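Local coordinates for uncharacterized protein (Bacillus thuringiensis serovar kurstaki, PDB 4XE7), which is a ParM-type bacterial actin that probably binds nucleotide and polymerises into cytoskeletal filaments that move plasmid copies apart, at residues G13-G18 against V146-S151; F36-V41 against E68-L73; T40-A45 against H126-F131; L72-I77 against S88-V93; Y172-V177 against K188-I193. One frame throughout, in Å; residues are numbered along the deposited sequence.

Contact 1. Residues G13-G18 against V146-S151; sequences GGFDTG and VSVPFS
The phenyl rings of F15 and F150 lie nearly parallel, their planes 8° apart, but they are slid past one another, with 5.3 Å between the ring centroids and little overlap. F15 belongs to strand 13-17, an edge strand in the order of the actin-like sheet, and strand 145-154, at the other end of that order, comes back to it here. The rings meet at CD1 of each, 3.7 Å apart. F150 CE1 also approaches F15 CB. On F15, the carbonyl oxygens of P149 and S151 sit at the ring edge, near its plane, while V148 CG1 comes in obliquely to F15 CZ at 3.8 Å. The D-T-G sequence, residues 16-18, runs from the end of strand 13-17 into the following loop; in relatives of actin it belongs to the first phosphate-binding loop, although no nucleotide is bound in this apo form. The two backbones share one direct bond, from F15 N to S151 O at 3.0 Å, with the donor nearly along the C=O axis (168°). F15 CG is anti to its own carbonyl carbon (chi1 -52°), and L130 and M134 of helix 123-140 also touch F15. N411 ND2, from helix 402-418, binds the carbonyl oxygens of both G13 and P149. A water adds a further bridge, accepting from G13 N at 2.7 Å and donating to P149 O at 3.0 Å.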
# COMPACT_ATOMS: atom_id res chain seq x y z
N GLY A 13 6.94 -13.50 4.15
CA GLY A 13 6.38 -12.19 3.92
C GLY A 13 7.32 -11.01 4.12
O GLY A 13 8.48 -11.17 4.56
N GLY A 14 6.83 -9.83 3.76
CA GLY A 14 7.51 -8.58 4.02
C GLY A 14 6.51 -7.75 4.79
O GLY A 14 5.35 -7.68 4.42
N PHE A 15 6.95 -7.12 5.88
CA PHE A 15 6.01 -6.50 6.80
C PHE A 15 6.33 -5.04 6.97
O PHE A 15 7.36 -4.66 7.54
CB PHE A 15 6.02 -7.25 8.13
CG PHE A 15 5.83 -8.73 7.98
CD1 PHE A 15 6.93 -9.57 7.89
CD2 PHE A 15 4.56 -9.26 7.85
CE1 PHE A 15 6.76 -10.93 7.72
CE2 PHE A 15 4.38 -10.64 7.67
CZ PHE A 15 5.49 -11.47 7.60
N ASP A 16 5.42 -4.22 6.46
CA ASP A 16 5.57 -2.78 6.43
C ASP A 16 4.61 -2.16 7.44
O ASP A 16 3.41 -2.05 7.21
CB ASP A 16 5.32 -2.26 5.02
CG ASP A 16 5.24 -0.75 4.95
OD1 ASP A 16 5.81 -0.07 5.83
OD2 ASP A 16 4.60 -0.25 3.99
N THR A 17 5.17 -1.76 8.58
CA THR A 17 4.42 -1.15 9.66
C THR A 17 4.38 0.38 9.51
O THR A 17 5.33 1.06 9.91
CB THR A 17 5.05 -1.51 11.03
OG1 THR A 17 5.06 -2.93 11.18
CG2 THR A 17 4.28 -0.89 12.17
N GLY A 18 3.30 0.90 8.94
CA GLY A 18 3.07 2.33 8.89
C GLY A 18 2.13 2.84 9.99
O GLY A 18 1.50 2.05 10.70
N VAL A 146 2.63 -21.71 11.18
CA VAL A 146 3.65 -21.15 10.31
C VAL A 146 4.83 -20.65 11.10
O VAL A 146 4.70 -19.97 12.12
CB VAL A 146 3.10 -19.99 9.45
CG1 VAL A 146 2.19 -20.54 8.35
CG2 VAL A 146 2.37 -18.97 10.30
N SER A 147 6.01 -21.02 10.62
CA SER A 147 7.22 -20.31 10.97
C SER A 147 7.27 -19.06 10.11
O SER A 147 7.08 -19.14 8.90
CB SER A 147 8.45 -21.19 10.74
OG SER A 147 9.62 -20.41 10.85
N VAL A 148 7.49 -17.91 10.73
CA VAL A 148 7.49 -16.62 10.04
C VAL A 148 8.83 -15.89 10.21
O VAL A 148 9.04 -15.19 11.21
CB VAL A 148 6.36 -15.70 10.55
CG1 VAL A 148 6.39 -14.35 9.84
CG2 VAL A 148 5.03 -16.37 10.39
N PRO A 149 9.75 -16.06 9.26
CA PRO A 149 10.98 -15.26 9.35
C PRO A 149 10.67 -13.78 9.13
O PRO A 149 10.15 -13.41 8.07
CB PRO A 149 11.87 -15.82 8.24
CG PRO A 149 10.91 -16.42 7.25
CD PRO A 149 9.73 -16.92 8.06
N PHE A 150 10.97 -12.94 10.12
CA PHE A 150 10.51 -11.56 10.07
C PHE A 150 11.40 -10.66 9.22
O PHE A 150 12.57 -10.47 9.50
CB PHE A 150 10.39 -10.97 11.48
CG PHE A 150 9.73 -9.63 11.48
CD1 PHE A 150 8.36 -9.52 11.27
CD2 PHE A 150 10.48 -8.47 11.62
CE1 PHE A 150 7.74 -8.29 11.24
CE2 PHE A 150 9.86 -7.23 11.59
CZ PHE A 150 8.50 -7.14 11.39
N SER A 151 10.83 -10.06 8.18
CA SER A 151 11.60 -9.07 7.44
C SER A 151 10.83 -7.77 7.48
O SER A 151 9.79 -7.62 6.85
CB SER A 151 11.86 -9.54 6.00
OG SER A 151 12.50 -8.53 5.23
O HOH W 1 7.70 -14.31 6.62

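Contact 2. Residues F36-V41 against E68-L73; sequences FAIPTV and EDIELL
A short 3-10 segment, 68-70, in the long connection between strands 33-45 and 73-79 lays I70 against one side of the third strand of the actin-like sheet, where it meets F36 and A37. The contact contains no hydrogen bond and depends on two aliphatic side chains, I70 and L73. I70 divides its branches. CG2 comes obliquely to the F36 ring, 4.1 Å from F36 CD2, whereas CD1 reaches the main chain, only 3.3 Å from A37 O. CG1 of I70 occupies the crowded position between the backbone N and the carbonyl carbon (chi1 62°), which leaves CG2 anti to the carbonyl carbon and facing the phenyl ring. F36 has CG placed likewise (chi1 60°), and I38 CG1 of its own strand lies in the plane of the ring, at its edge. Further along, I38 meets L73 through methyl groups, CD1 of I38 being 3.8 Å from CD1 of L73, while I38 CG2 touches the same methyl at 4.2 Å. The carboxylate of D69 has other partners, a salt bridge to R140 of helix 123-140 and a hydrogen bond to Y184. The connection leaving the third strand thus packs back on it, consistent with an insertion at this point of the sheet, as in relatives of actin.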
# COMPACT_ATOMS: atom_id res chain seq x y z
N PHE A 36 -1.97 -7.05 0.88
CA PHE A 36 -3.12 -6.30 1.38
C PHE A 36 -2.68 -5.37 2.51
O PHE A 36 -1.55 -5.44 3.01
CB PHE A 36 -4.25 -7.22 1.83
CG PHE A 36 -3.87 -8.17 2.94
CD1 PHE A 36 -3.41 -9.45 2.65
CD2 PHE A 36 -3.98 -7.78 4.27
CE1 PHE A 36 -3.07 -10.33 3.67
CE2 PHE A 36 -3.65 -8.67 5.31
CZ PHE A 36 -3.18 -9.94 4.99
N ALA A 37 -3.59 -4.49 2.90
CA ALA A 37 -3.35 -3.51 3.95
C ALA A 37 -4.43 -3.61 5.02
O ALA A 37 -5.61 -3.73 4.72
CB ALA A 37 -3.32 -2.12 3.38
N ILE A 38 -4.01 -3.54 6.28
CA ILE A 38 -4.97 -3.46 7.38
C ILE A 38 -4.80 -2.11 8.05
O ILE A 38 -3.72 -1.80 8.54
CB ILE A 38 -4.76 -4.60 8.39
CG1 ILE A 38 -4.92 -5.96 7.70
CG2 ILE A 38 -5.76 -4.49 9.54
CD1 ILE A 38 -4.81 -7.19 8.63
N PRO A 39 -5.86 -1.29 8.07
CA PRO A 39 -5.70 0.01 8.72
C PRO A 39 -5.34 -0.14 10.21
O PRO A 39 -5.81 -1.06 10.91
CB PRO A 39 -7.08 0.68 8.54
CG PRO A 39 -7.78 -0.12 7.47
CD PRO A 39 -7.23 -1.51 7.56
N THR A 40 -4.50 0.76 10.67
CA THR A 40 -3.96 0.69 12.01
C THR A 40 -4.97 1.25 13.01
O THR A 40 -4.83 2.36 13.54
CB THR A 40 -2.62 1.42 12.07
OG1 THR A 40 -1.81 0.93 11.00
CG2 THR A 40 -1.91 1.18 13.41
N VAL A 41 -6.01 0.45 13.23
CA VAL A 41 -7.12 0.82 14.07
C VAL A 41 -7.54 -0.41 14.84
O VAL A 41 -7.83 -1.45 14.25
CB VAL A 41 -8.32 1.33 13.27
CG1 VAL A 41 -9.44 1.71 14.21
CG2 VAL A 41 -7.93 2.51 12.39
N GLU A 68 -12.14 -9.50 1.03
CA GLU A 68 -13.30 -9.53 1.88
C GLU A 68 -12.91 -10.09 3.23
O GLU A 68 -13.58 -9.82 4.24
CB GLU A 68 -14.44 -10.36 1.26
CG GLU A 68 -15.03 -9.74 0.00
CD GLU A 68 -16.14 -10.57 -0.62
OE1 GLU A 68 -15.88 -11.75 -0.94
OE2 GLU A 68 -17.26 -10.04 -0.79
N ASP A 69 -11.81 -10.85 3.28
CA ASP A 69 -11.47 -11.51 4.53
C ASP A 69 -10.89 -10.56 5.59
O ASP A 69 -10.67 -10.99 6.72
CB ASP A 69 -10.52 -12.68 4.28
CG ASP A 69 -9.21 -12.26 3.60
OD1 ASP A 69 -9.06 -11.08 3.21
OD2 ASP A 69 -8.35 -13.14 3.43
N ILE A 70 -10.66 -9.30 5.24
CA ILE A 70 -10.19 -8.36 6.25
C ILE A 70 -11.25 -7.32 6.61
O ILE A 70 -11.00 -6.43 7.44
CB ILE A 70 -8.93 -7.63 5.82
CG1 ILE A 70 -9.20 -6.80 4.57
CG2 ILE A 70 -7.80 -8.64 5.59
CD1 ILE A 70 -8.12 -5.82 4.24
N GLU A 71 -12.43 -7.44 6.01
CA GLU A 71 -13.56 -6.56 6.31
C GLU A 71 -14.07 -6.77 7.74
O GLU A 71 -14.56 -5.85 8.40
CB GLU A 71 -14.71 -6.79 5.32
CG GLU A 71 -14.35 -6.44 3.87
CD GLU A 71 -15.48 -6.74 2.88
OE1 GLU A 71 -16.58 -7.14 3.31
OE2 GLU A 71 -15.24 -6.58 1.66
N LEU A 72 -13.93 -8.00 8.22
CA LEU A 72 -14.41 -8.31 9.56
C LEU A 72 -13.33 -9.05 10.34
O LEU A 72 -13.24 -10.28 10.28
CB LEU A 72 -15.69 -9.14 9.47
CG LEU A 72 -16.69 -9.03 10.62
CD1 LEU A 72 -17.95 -9.81 10.25
CD2 LEU A 72 -16.11 -9.55 11.93
N LEU A 73 -12.53 -8.30 11.09
CA LEU A 73 -11.48 -8.90 11.89
C LEU A 73 -11.78 -8.76 13.37
O LEU A 73 -11.72 -7.67 13.94
CB LEU A 73 -10.11 -8.28 11.57
CG LEU A 73 -9.64 -8.51 10.13
CD1 LEU A 73 -8.44 -7.66 9.81
CD2 LEU A 73 -9.34 -10.00 9.89

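Contact 3. Residues T40-A45 against H126-F131; sequences TVIAEA and HLIPLF
H126 presents ND1 and CE1 of its imidazole to the methyl group of T40, with T40 CG2 3.7 Å from ND1 and 3.8 Å from CE1. The methyl approaches the ring obliquely. A water lies in the ring plane 2.6 Å from H126 ND1, hydrogen-bonded to it, and makes a weak bond of 3.3 Å to T40 OG1, so the two polar atoms are also joined through solvent. The main-chain oxygen of H126 accepts from L130 N one turn later. I128 comes next on the sheet-facing side, and its side chain stands at about a right angle to that of I42. They touch at two points: CD1 of I128 is 3.8 Å from CD1 of I42, and the CG2 methyls of the same two residues are 3.9 Å apart. In I42, chi1 of 71° puts CG2 anti to the carbonyl carbon, and chi2 of 179° extends CD1 to the I128 methyl. I128 also touches W91 and V93 of the adjacent strand. P129 follows, with CG and CD each 4.0 Å from I42 CG2. Having no N-H, it leaves the helix without the bond to the preceding turn, and the helix is kinked there. Helix 123-140 thus lies over one face of the central sheet, as expected of the ribonuclease H-like fold of the actin family.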
# COMPACT_ATOMS: atom_id res chain seq x y z
N THR A 40 -4.50 0.76 10.67
CA THR A 40 -3.96 0.69 12.01
C THR A 40 -4.97 1.25 13.01
O THR A 40 -4.83 2.36 13.54
CB THR A 40 -2.62 1.42 12.07
OG1 THR A 40 -1.81 0.93 11.00
CG2 THR A 40 -1.91 1.18 13.41
N VAL A 41 -6.01 0.45 13.23
CA VAL A 41 -7.12 0.82 14.07
C VAL A 41 -7.54 -0.41 14.84
O VAL A 41 -7.83 -1.45 14.25
CB VAL A 41 -8.32 1.33 13.27
CG1 VAL A 41 -9.44 1.71 14.21
CG2 VAL A 41 -7.93 2.51 12.39
N ILE A 42 -7.57 -0.30 16.17
CA ILE A 42 -8.07 -1.41 16.98
C ILE A 42 -9.14 -0.93 17.97
O ILE A 42 -9.26 0.26 18.24
CB ILE A 42 -6.90 -2.10 17.74
CG1 ILE A 42 -6.36 -1.21 18.84
CG2 ILE A 42 -5.79 -2.52 16.74
CD1 ILE A 42 -5.23 -1.84 19.65
N ALA A 43 -9.93 -1.87 18.46
CA ALA A 43 -10.99 -1.58 19.43
C ALA A 43 -11.25 -2.81 20.29
O ALA A 43 -11.32 -3.92 19.76
CB ALA A 43 -12.29 -1.13 18.72
N GLU A 44 -11.37 -2.63 21.61
CA GLU A 44 -11.63 -3.75 22.52
C GLU A 44 -12.93 -4.47 22.13
O GLU A 44 -13.92 -3.83 21.77
CB GLU A 44 -11.69 -3.27 23.98
CG GLU A 44 -10.33 -2.77 24.56
CD GLU A 44 -10.35 -2.58 26.08
OE1 GLU A 44 -11.32 -3.00 26.74
OE2 GLU A 44 -9.36 -2.05 26.63
N ALA A 45 -12.91 -5.80 22.18
CA ALA A 45 -14.02 -6.61 21.68
C ALA A 45 -14.47 -7.65 22.69
O ALA A 45 -13.69 -8.04 23.56
CB ALA A 45 -13.61 -7.30 20.36
N HIS A 126 0.20 -1.31 16.99
CA HIS A 126 0.91 -1.73 15.79
C HIS A 126 1.14 -3.23 15.75
O HIS A 126 1.16 -3.82 14.68
CB HIS A 126 2.23 -0.96 15.67
CG HIS A 126 2.03 0.52 15.53
ND1 HIS A 126 1.66 1.11 14.34
CD2 HIS A 126 2.07 1.52 16.45
CE1 HIS A 126 1.51 2.41 14.52
NE2 HIS A 126 1.74 2.68 15.79
N LEU A 127 1.29 -3.86 16.92
CA LEU A 127 1.48 -5.31 16.94
C LEU A 127 0.21 -6.08 16.56
O LEU A 127 0.27 -7.07 15.81
CB LEU A 127 1.94 -5.78 18.32
CG LEU A 127 3.36 -5.36 18.69
CD1 LEU A 127 3.65 -5.70 20.15
CD2 LEU A 127 4.38 -6.01 17.77
N ILE A 128 -0.93 -5.62 17.06
CA ILE A 128 -2.18 -6.34 16.79
C ILE A 128 -2.49 -6.39 15.28
O ILE A 128 -2.75 -7.47 14.75
CB ILE A 128 -3.34 -5.74 17.60
CG1 ILE A 128 -3.17 -6.15 19.08
CG2 ILE A 128 -4.67 -6.23 17.05
CD1 ILE A 128 -4.13 -5.50 20.08
N PRO A 129 -2.40 -5.25 14.56
CA PRO A 129 -2.60 -5.37 13.11
C PRO A 129 -1.49 -6.16 12.41
O PRO A 129 -1.79 -6.85 11.43
CB PRO A 129 -2.61 -3.92 12.64
CG PRO A 129 -3.09 -3.16 13.85
CD PRO A 129 -2.40 -3.84 14.99
N LEU A 130 -0.26 -6.08 12.89
CA LEU A 130 0.82 -6.86 12.29
C LEU A 130 0.55 -8.36 12.42
O LEU A 130 0.59 -9.09 11.43
CB LEU A 130 2.17 -6.49 12.92
CG LEU A 130 3.33 -7.47 12.73
CD1 LEU A 130 3.92 -7.37 11.31
CD2 LEU A 130 4.41 -7.27 13.76
N PHE A 131 0.28 -8.83 13.64
CA PHE A 131 0.04 -10.26 13.85
C PHE A 131 -1.20 -10.71 13.11
O PHE A 131 -1.25 -11.82 12.58
CB PHE A 131 -0.11 -10.57 15.34
CG PHE A 131 1.17 -10.48 16.11
CD1 PHE A 131 2.37 -10.82 15.51
CD2 PHE A 131 1.18 -10.05 17.42
CE1 PHE A 131 3.57 -10.74 16.23
CE2 PHE A 131 2.37 -9.96 18.14
CZ PHE A 131 3.56 -10.30 17.54
O HOH W 2 1.12 -0.14 12.17

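Contact 4. Residues L72-I77 against S88-V93; sequences LLHVRI and SRAWYV
Y92 turns the edge of its phenol ring to the face of the H74 imidazole, an edge-to-face pair with planes at 58° and centroids 4.9 Å apart. Y92 CE1 stands above the H74 ring, offset toward its rim and 3.6 Å from CG. H74 reaches out with CG anti to its backbone N (chi1 174°). At the ring edge A90 CB lies 3.9 Å from H74 NE2, whose hydrogen bond goes to P46 O. On the other side of the sheet V75 and V93 meet at about a right angle, CG2 to CG2. Between these layers the backbones bond antiparallel. V75 and W91 form a hydrogen-bonded pair, V75 N to W91 O and W91 N to V75 O, both at 2.8 Å, and V93 N gives a further bond to L73 O. Strand 90-93 lies between strands 33-45 and 73-79 in the actin-like sheet, and the chain returns to it through helix 84-88. At that end R76 bends at chi2 (74°), bringing CD to 3.6 Å from R89 O. Its guanidinium lies flat beneath S88 O, which sits over the centre of the group 3.3 Å from CZ, while R76 NE hydrogen-bonds to R87 O. In the next shell D85 forms a salt bridge with R89 NE and takes up S88 OG through its carbonyl oxygen. A86 O accepts from W91 NE1, and Y96 meets the Y92 ring edge-to-face.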
# COMPACT_ATOMS: atom_id res chain seq x y z
N LEU A 72 -13.93 -8.00 8.22
CA LEU A 72 -14.41 -8.31 9.56
C LEU A 72 -13.33 -9.05 10.34
O LEU A 72 -13.24 -10.28 10.28
CB LEU A 72 -15.69 -9.14 9.47
CG LEU A 72 -16.69 -9.03 10.62
CD1 LEU A 72 -17.95 -9.81 10.25
CD2 LEU A 72 -16.11 -9.55 11.93
N LEU A 73 -12.53 -8.30 11.09
CA LEU A 73 -11.48 -8.90 11.89
C LEU A 73 -11.78 -8.76 13.37
O LEU A 73 -11.72 -7.67 13.94
CB LEU A 73 -10.11 -8.28 11.57
CG LEU A 73 -9.64 -8.51 10.13
CD1 LEU A 73 -8.44 -7.66 9.81
CD2 LEU A 73 -9.34 -10.00 9.89
N HIS A 74 -12.12 -9.89 13.98
CA HIS A 74 -12.45 -9.95 15.39
C HIS A 74 -11.63 -11.09 15.95
O HIS A 74 -11.97 -12.25 15.76
CB HIS A 74 -13.95 -10.17 15.60
CG HIS A 74 -14.35 -10.38 17.03
ND1 HIS A 74 -15.57 -10.91 17.38
CD2 HIS A 74 -13.69 -10.13 18.18
CE1 HIS A 74 -15.65 -10.98 18.70
NE2 HIS A 74 -14.52 -10.52 19.21
N VAL A 75 -10.52 -10.76 16.60
CA VAL A 75 -9.53 -11.79 16.93
C VAL A 75 -9.12 -11.82 18.39
O VAL A 75 -9.24 -10.83 19.11
CB VAL A 75 -8.26 -11.61 16.07
CG1 VAL A 75 -8.60 -11.76 14.61
CG2 VAL A 75 -7.63 -10.24 16.33
N ARG A 76 -8.66 -12.99 18.81
CA ARG A 76 -7.97 -13.14 20.08
C ARG A 76 -6.49 -13.41 19.81
O ARG A 76 -6.15 -14.39 19.15
CB ARG A 76 -8.58 -14.27 20.91
CG ARG A 76 -7.84 -14.54 22.18
CD ARG A 76 -8.12 -13.46 23.20
NE ARG A 76 -7.35 -13.67 24.43
CZ ARG A 76 -7.73 -14.49 25.41
NH1 ARG A 76 -8.87 -15.16 25.32
NH2 ARG A 76 -6.97 -14.62 26.48
N ILE A 77 -5.62 -12.54 20.31
CA ILE A 77 -4.19 -12.68 20.08
C ILE A 77 -3.43 -12.93 21.38
O ILE A 77 -3.38 -12.08 22.27
CB ILE A 77 -3.61 -11.45 19.39
CG1 ILE A 77 -4.26 -11.30 18.01
CG2 ILE A 77 -2.08 -11.55 19.27
CD1 ILE A 77 -3.85 -10.05 17.24
N SER A 88 -5.16 -10.58 27.18
CA SER A 88 -6.34 -11.22 27.79
C SER A 88 -7.64 -11.00 27.01
O SER A 88 -8.59 -11.77 27.16
CB SER A 88 -6.55 -10.71 29.22
OG SER A 88 -7.29 -9.50 29.18
N ARG A 89 -7.67 -9.95 26.19
CA ARG A 89 -8.87 -9.46 25.51
C ARG A 89 -8.88 -9.78 24.03
O ARG A 89 -7.83 -9.88 23.39
CB ARG A 89 -8.97 -7.95 25.63
CG ARG A 89 -9.02 -7.46 27.01
CD ARG A 89 -8.88 -5.96 27.06
NE ARG A 89 -9.03 -5.57 28.45
CZ ARG A 89 -10.20 -5.55 29.07
NH1 ARG A 89 -11.30 -5.89 28.42
NH2 ARG A 89 -10.26 -5.19 30.35
N ALA A 90 -10.09 -9.87 23.48
CA ALA A 90 -10.24 -9.94 22.05
C ALA A 90 -10.32 -8.52 21.46
O ALA A 90 -10.58 -7.55 22.19
CB ALA A 90 -11.48 -10.74 21.70
N TRP A 91 -10.09 -8.41 20.15
CA TRP A 91 -9.96 -7.13 19.48
C TRP A 91 -10.70 -7.08 18.15
O TRP A 91 -10.75 -8.06 17.41
CB TRP A 91 -8.48 -6.80 19.23
CG TRP A 91 -7.73 -6.59 20.49
CD1 TRP A 91 -7.07 -7.53 21.21
CD2 TRP A 91 -7.63 -5.37 21.23
NE1 TRP A 91 -6.55 -6.98 22.36
CE2 TRP A 91 -6.88 -5.64 22.39
CE3 TRP A 91 -8.09 -4.06 21.03
CZ2 TRP A 91 -6.57 -4.67 23.34
CZ3 TRP A 91 -7.80 -3.09 21.98
CH2 TRP A 91 -7.04 -3.40 23.12
N TYR A 92 -11.28 -5.92 17.87
CA TYR A 92 -11.71 -5.55 16.54
C TYR A 92 -10.52 -4.89 15.87
O TYR A 92 -9.86 -4.06 16.49
CB TYR A 92 -12.90 -4.60 16.59
CG TYR A 92 -14.16 -5.20 17.15
CD1 TYR A 92 -14.56 -6.48 16.80
CD2 TYR A 92 -14.96 -4.48 18.04
CE1 TYR A 92 -15.72 -7.02 17.30
CE2 TYR A 92 -16.12 -5.02 18.54
CZ TYR A 92 -16.49 -6.29 18.17
OH TYR A 92 -17.65 -6.84 18.66
N VAL A 93 -10.23 -5.27 14.63
CA VAL A 93 -9.03 -4.78 13.96
C VAL A 93 -9.33 -4.27 12.56
O VAL A 93 -10.05 -4.92 11.81
CB VAL A 93 -7.95 -5.89 13.86
CG1 VAL A 93 -6.60 -5.30 13.40
CG2 VAL A 93 -7.78 -6.60 15.19
O HOH W 3 -11.76 -5.42 9.99
O HOH W 4 -5.68 -10.48 22.23

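Contact 5. Residues Y172-V177 against K188-I193; sequences YGEHTV and KIKITI
G173 and I193 begin a run of six backbone hydrogen bonds that holds segments 172-177 and 188-193 antiparallel. G173 pairs with I193, H175 with I191 and V177 with I189, every pair giving and taking one bond. The shortest runs from I191 N to H175 O, at 2.7 Å. G173, two residues past helix 164-171, has phi of 119°; a side chain there would collide with the carbonyl oxygen of Y172. A charged contact occurs on the face carrying E174, T176, K190 and T192: E174 OE2 makes a long salt bridge of 3.9 Å to K190 NZ, and the carboxylate lies nearer to K190 CE. Separately, a water bridges T176 OG1, at 2.8 Å, and K188 NZ, from which it accepts at 3.1 Å. Apolar contacts lie on the opposite face, where V177 CG2 meets I191 CD1 at 4.0 Å. I193 CD1 packs against the H175 ring, 3.9 Å from NE2, the two side chains standing at about a right angle. Hydrogen bonds of H175 ND1 with S79 OG and of NE2 with L171 O fix that imidazole. The hairpin lies between strands 73-79 and 145-154, and its apolar face packs on A135, M134 and A138 of helix 123-140.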
# COMPACT_ATOMS: atom_id res chain seq x y z
N TYR A 172 10.40 -12.15 18.54
CA TYR A 172 10.76 -13.56 18.63
C TYR A 172 9.80 -14.30 19.55
O TYR A 172 9.31 -13.74 20.54
CB TYR A 172 12.19 -13.74 19.14
CG TYR A 172 13.26 -13.28 18.17
CD1 TYR A 172 13.06 -13.33 16.80
CD2 TYR A 172 14.48 -12.79 18.64
CE1 TYR A 172 14.04 -12.91 15.91
CE2 TYR A 172 15.46 -12.38 17.77
CZ TYR A 172 15.24 -12.44 16.41
OH TYR A 172 16.22 -12.02 15.54
N GLY A 173 9.52 -15.55 19.23
CA GLY A 173 8.67 -16.36 20.07
C GLY A 173 7.41 -16.86 19.39
O GLY A 173 7.28 -16.83 18.15
N GLU A 174 6.48 -17.31 20.21
CA GLU A 174 5.27 -17.93 19.72
C GLU A 174 4.10 -16.98 19.92
O GLU A 174 4.05 -16.26 20.91
CB GLU A 174 5.04 -19.26 20.45
CG GLU A 174 4.03 -20.16 19.78
CD GLU A 174 3.75 -21.42 20.58
OE1 GLU A 174 2.61 -21.56 21.07
OE2 GLU A 174 4.68 -22.25 20.70
N HIS A 175 3.19 -16.95 18.95
CA HIS A 175 2.00 -16.11 18.99
C HIS A 175 0.82 -16.84 18.38
O HIS A 175 0.95 -17.44 17.31
CB HIS A 175 2.23 -14.79 18.24
CG HIS A 175 3.62 -14.25 18.37
ND1 HIS A 175 3.96 -13.31 19.33
CD2 HIS A 175 4.75 -14.52 17.70
CE1 HIS A 175 5.23 -13.02 19.22
NE2 HIS A 175 5.76 -13.74 18.24
N THR A 176 -0.34 -16.81 19.03
CA THR A 176 -1.53 -17.36 18.40
C THR A 176 -2.54 -16.27 18.08
O THR A 176 -2.74 -15.33 18.86
CB THR A 176 -2.21 -18.43 19.28
OG1 THR A 176 -2.78 -17.80 20.43
CG2 THR A 176 -1.19 -19.48 19.70
N VAL A 177 -3.16 -16.41 16.92
CA VAL A 177 -4.26 -15.55 16.52
C VAL A 177 -5.49 -16.40 16.27
O VAL A 177 -5.49 -17.26 15.39
CB VAL A 177 -3.94 -14.75 15.24
CG1 VAL A 177 -5.07 -13.79 14.93
CG2 VAL A 177 -2.60 -14.00 15.38
N LYS A 188 -7.51 -21.04 14.36
CA LYS A 188 -6.47 -20.53 15.24
C LYS A 188 -5.10 -20.71 14.58
O LYS A 188 -4.69 -21.82 14.31
CB LYS A 188 -6.52 -21.27 16.58
CG LYS A 188 -5.59 -20.72 17.64
CD LYS A 188 -6.11 -21.07 19.03
CE LYS A 188 -5.10 -20.71 20.11
NZ LYS A 188 -5.60 -21.05 21.47
N ILE A 189 -4.40 -19.61 14.31
CA ILE A 189 -3.11 -19.72 13.63
C ILE A 189 -1.96 -19.61 14.62
O ILE A 189 -1.88 -18.66 15.41
CB ILE A 189 -2.97 -18.65 12.51
CG1 ILE A 189 -3.73 -19.10 11.25
CG2 ILE A 189 -1.53 -18.55 12.06
CD1 ILE A 189 -5.22 -18.99 11.31
N LYS A 190 -1.06 -20.58 14.59
CA LYS A 190 0.10 -20.57 15.45
C LYS A 190 1.32 -20.03 14.70
O LYS A 190 1.78 -20.61 13.72
CB LYS A 190 0.37 -21.97 15.99
CG LYS A 190 1.57 -22.09 16.88
CD LYS A 190 1.63 -23.48 17.50
CE LYS A 190 3.02 -23.81 17.99
NZ LYS A 190 3.04 -25.14 18.67
N ILE A 191 1.85 -18.92 15.20
CA ILE A 191 2.94 -18.21 14.52
C ILE A 191 4.21 -18.31 15.34
O ILE A 191 4.24 -17.92 16.50
CB ILE A 191 2.60 -16.71 14.32
CG1 ILE A 191 1.42 -16.55 13.36
CG2 ILE A 191 3.85 -15.91 13.86
CD1 ILE A 191 0.72 -15.18 13.45
N THR A 192 5.25 -18.84 14.72
CA THR A 192 6.54 -18.88 15.38
C THR A 192 7.55 -18.04 14.63
O THR A 192 7.78 -18.23 13.44
CB THR A 192 7.05 -20.32 15.51
OG1 THR A 192 6.04 -21.13 16.12
CG2 THR A 192 8.33 -20.37 16.35
N ILE A 193 8.15 -17.09 15.33
CA ILE A 193 9.20 -16.27 14.75
C ILE A 193 10.50 -16.61 15.45
O ILE A 193 10.63 -16.39 16.66
CB ILE A 193 8.89 -14.77 14.91
CG1 ILE A 193 7.48 -14.46 14.38
CG2 ILE A 193 9.96 -13.94 14.22
CD1 ILE A 193 7.02 -13.03 14.65
O HOH W 5 -2.90 -19.89 22.30

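From the N terminus, contact 1 closes the widest loop, bringing strand 13-17 to strand 145-154, and contacts 2, 3 and 4 all nest inside it. Contact 2 closes the chain from strand 33-45 to the connection before strand 73-79. Contact 3 opens on the same strand, sharing T40 and V41 with contact 2, but runs on to helix 123-140 and encloses contact 4. Contact 4 begins on L72 and L73, where contact 2 ends. Contact 5 follows in series, its hairpin bordering contact 4 through strand 73-79 and contact 1 through probable V146-T192 and V148-T192 backbone bonds. Contacts 1, 4 and 5 join strands of the sheet, contact 2 a connection to it, and contact 3 helix 123-140.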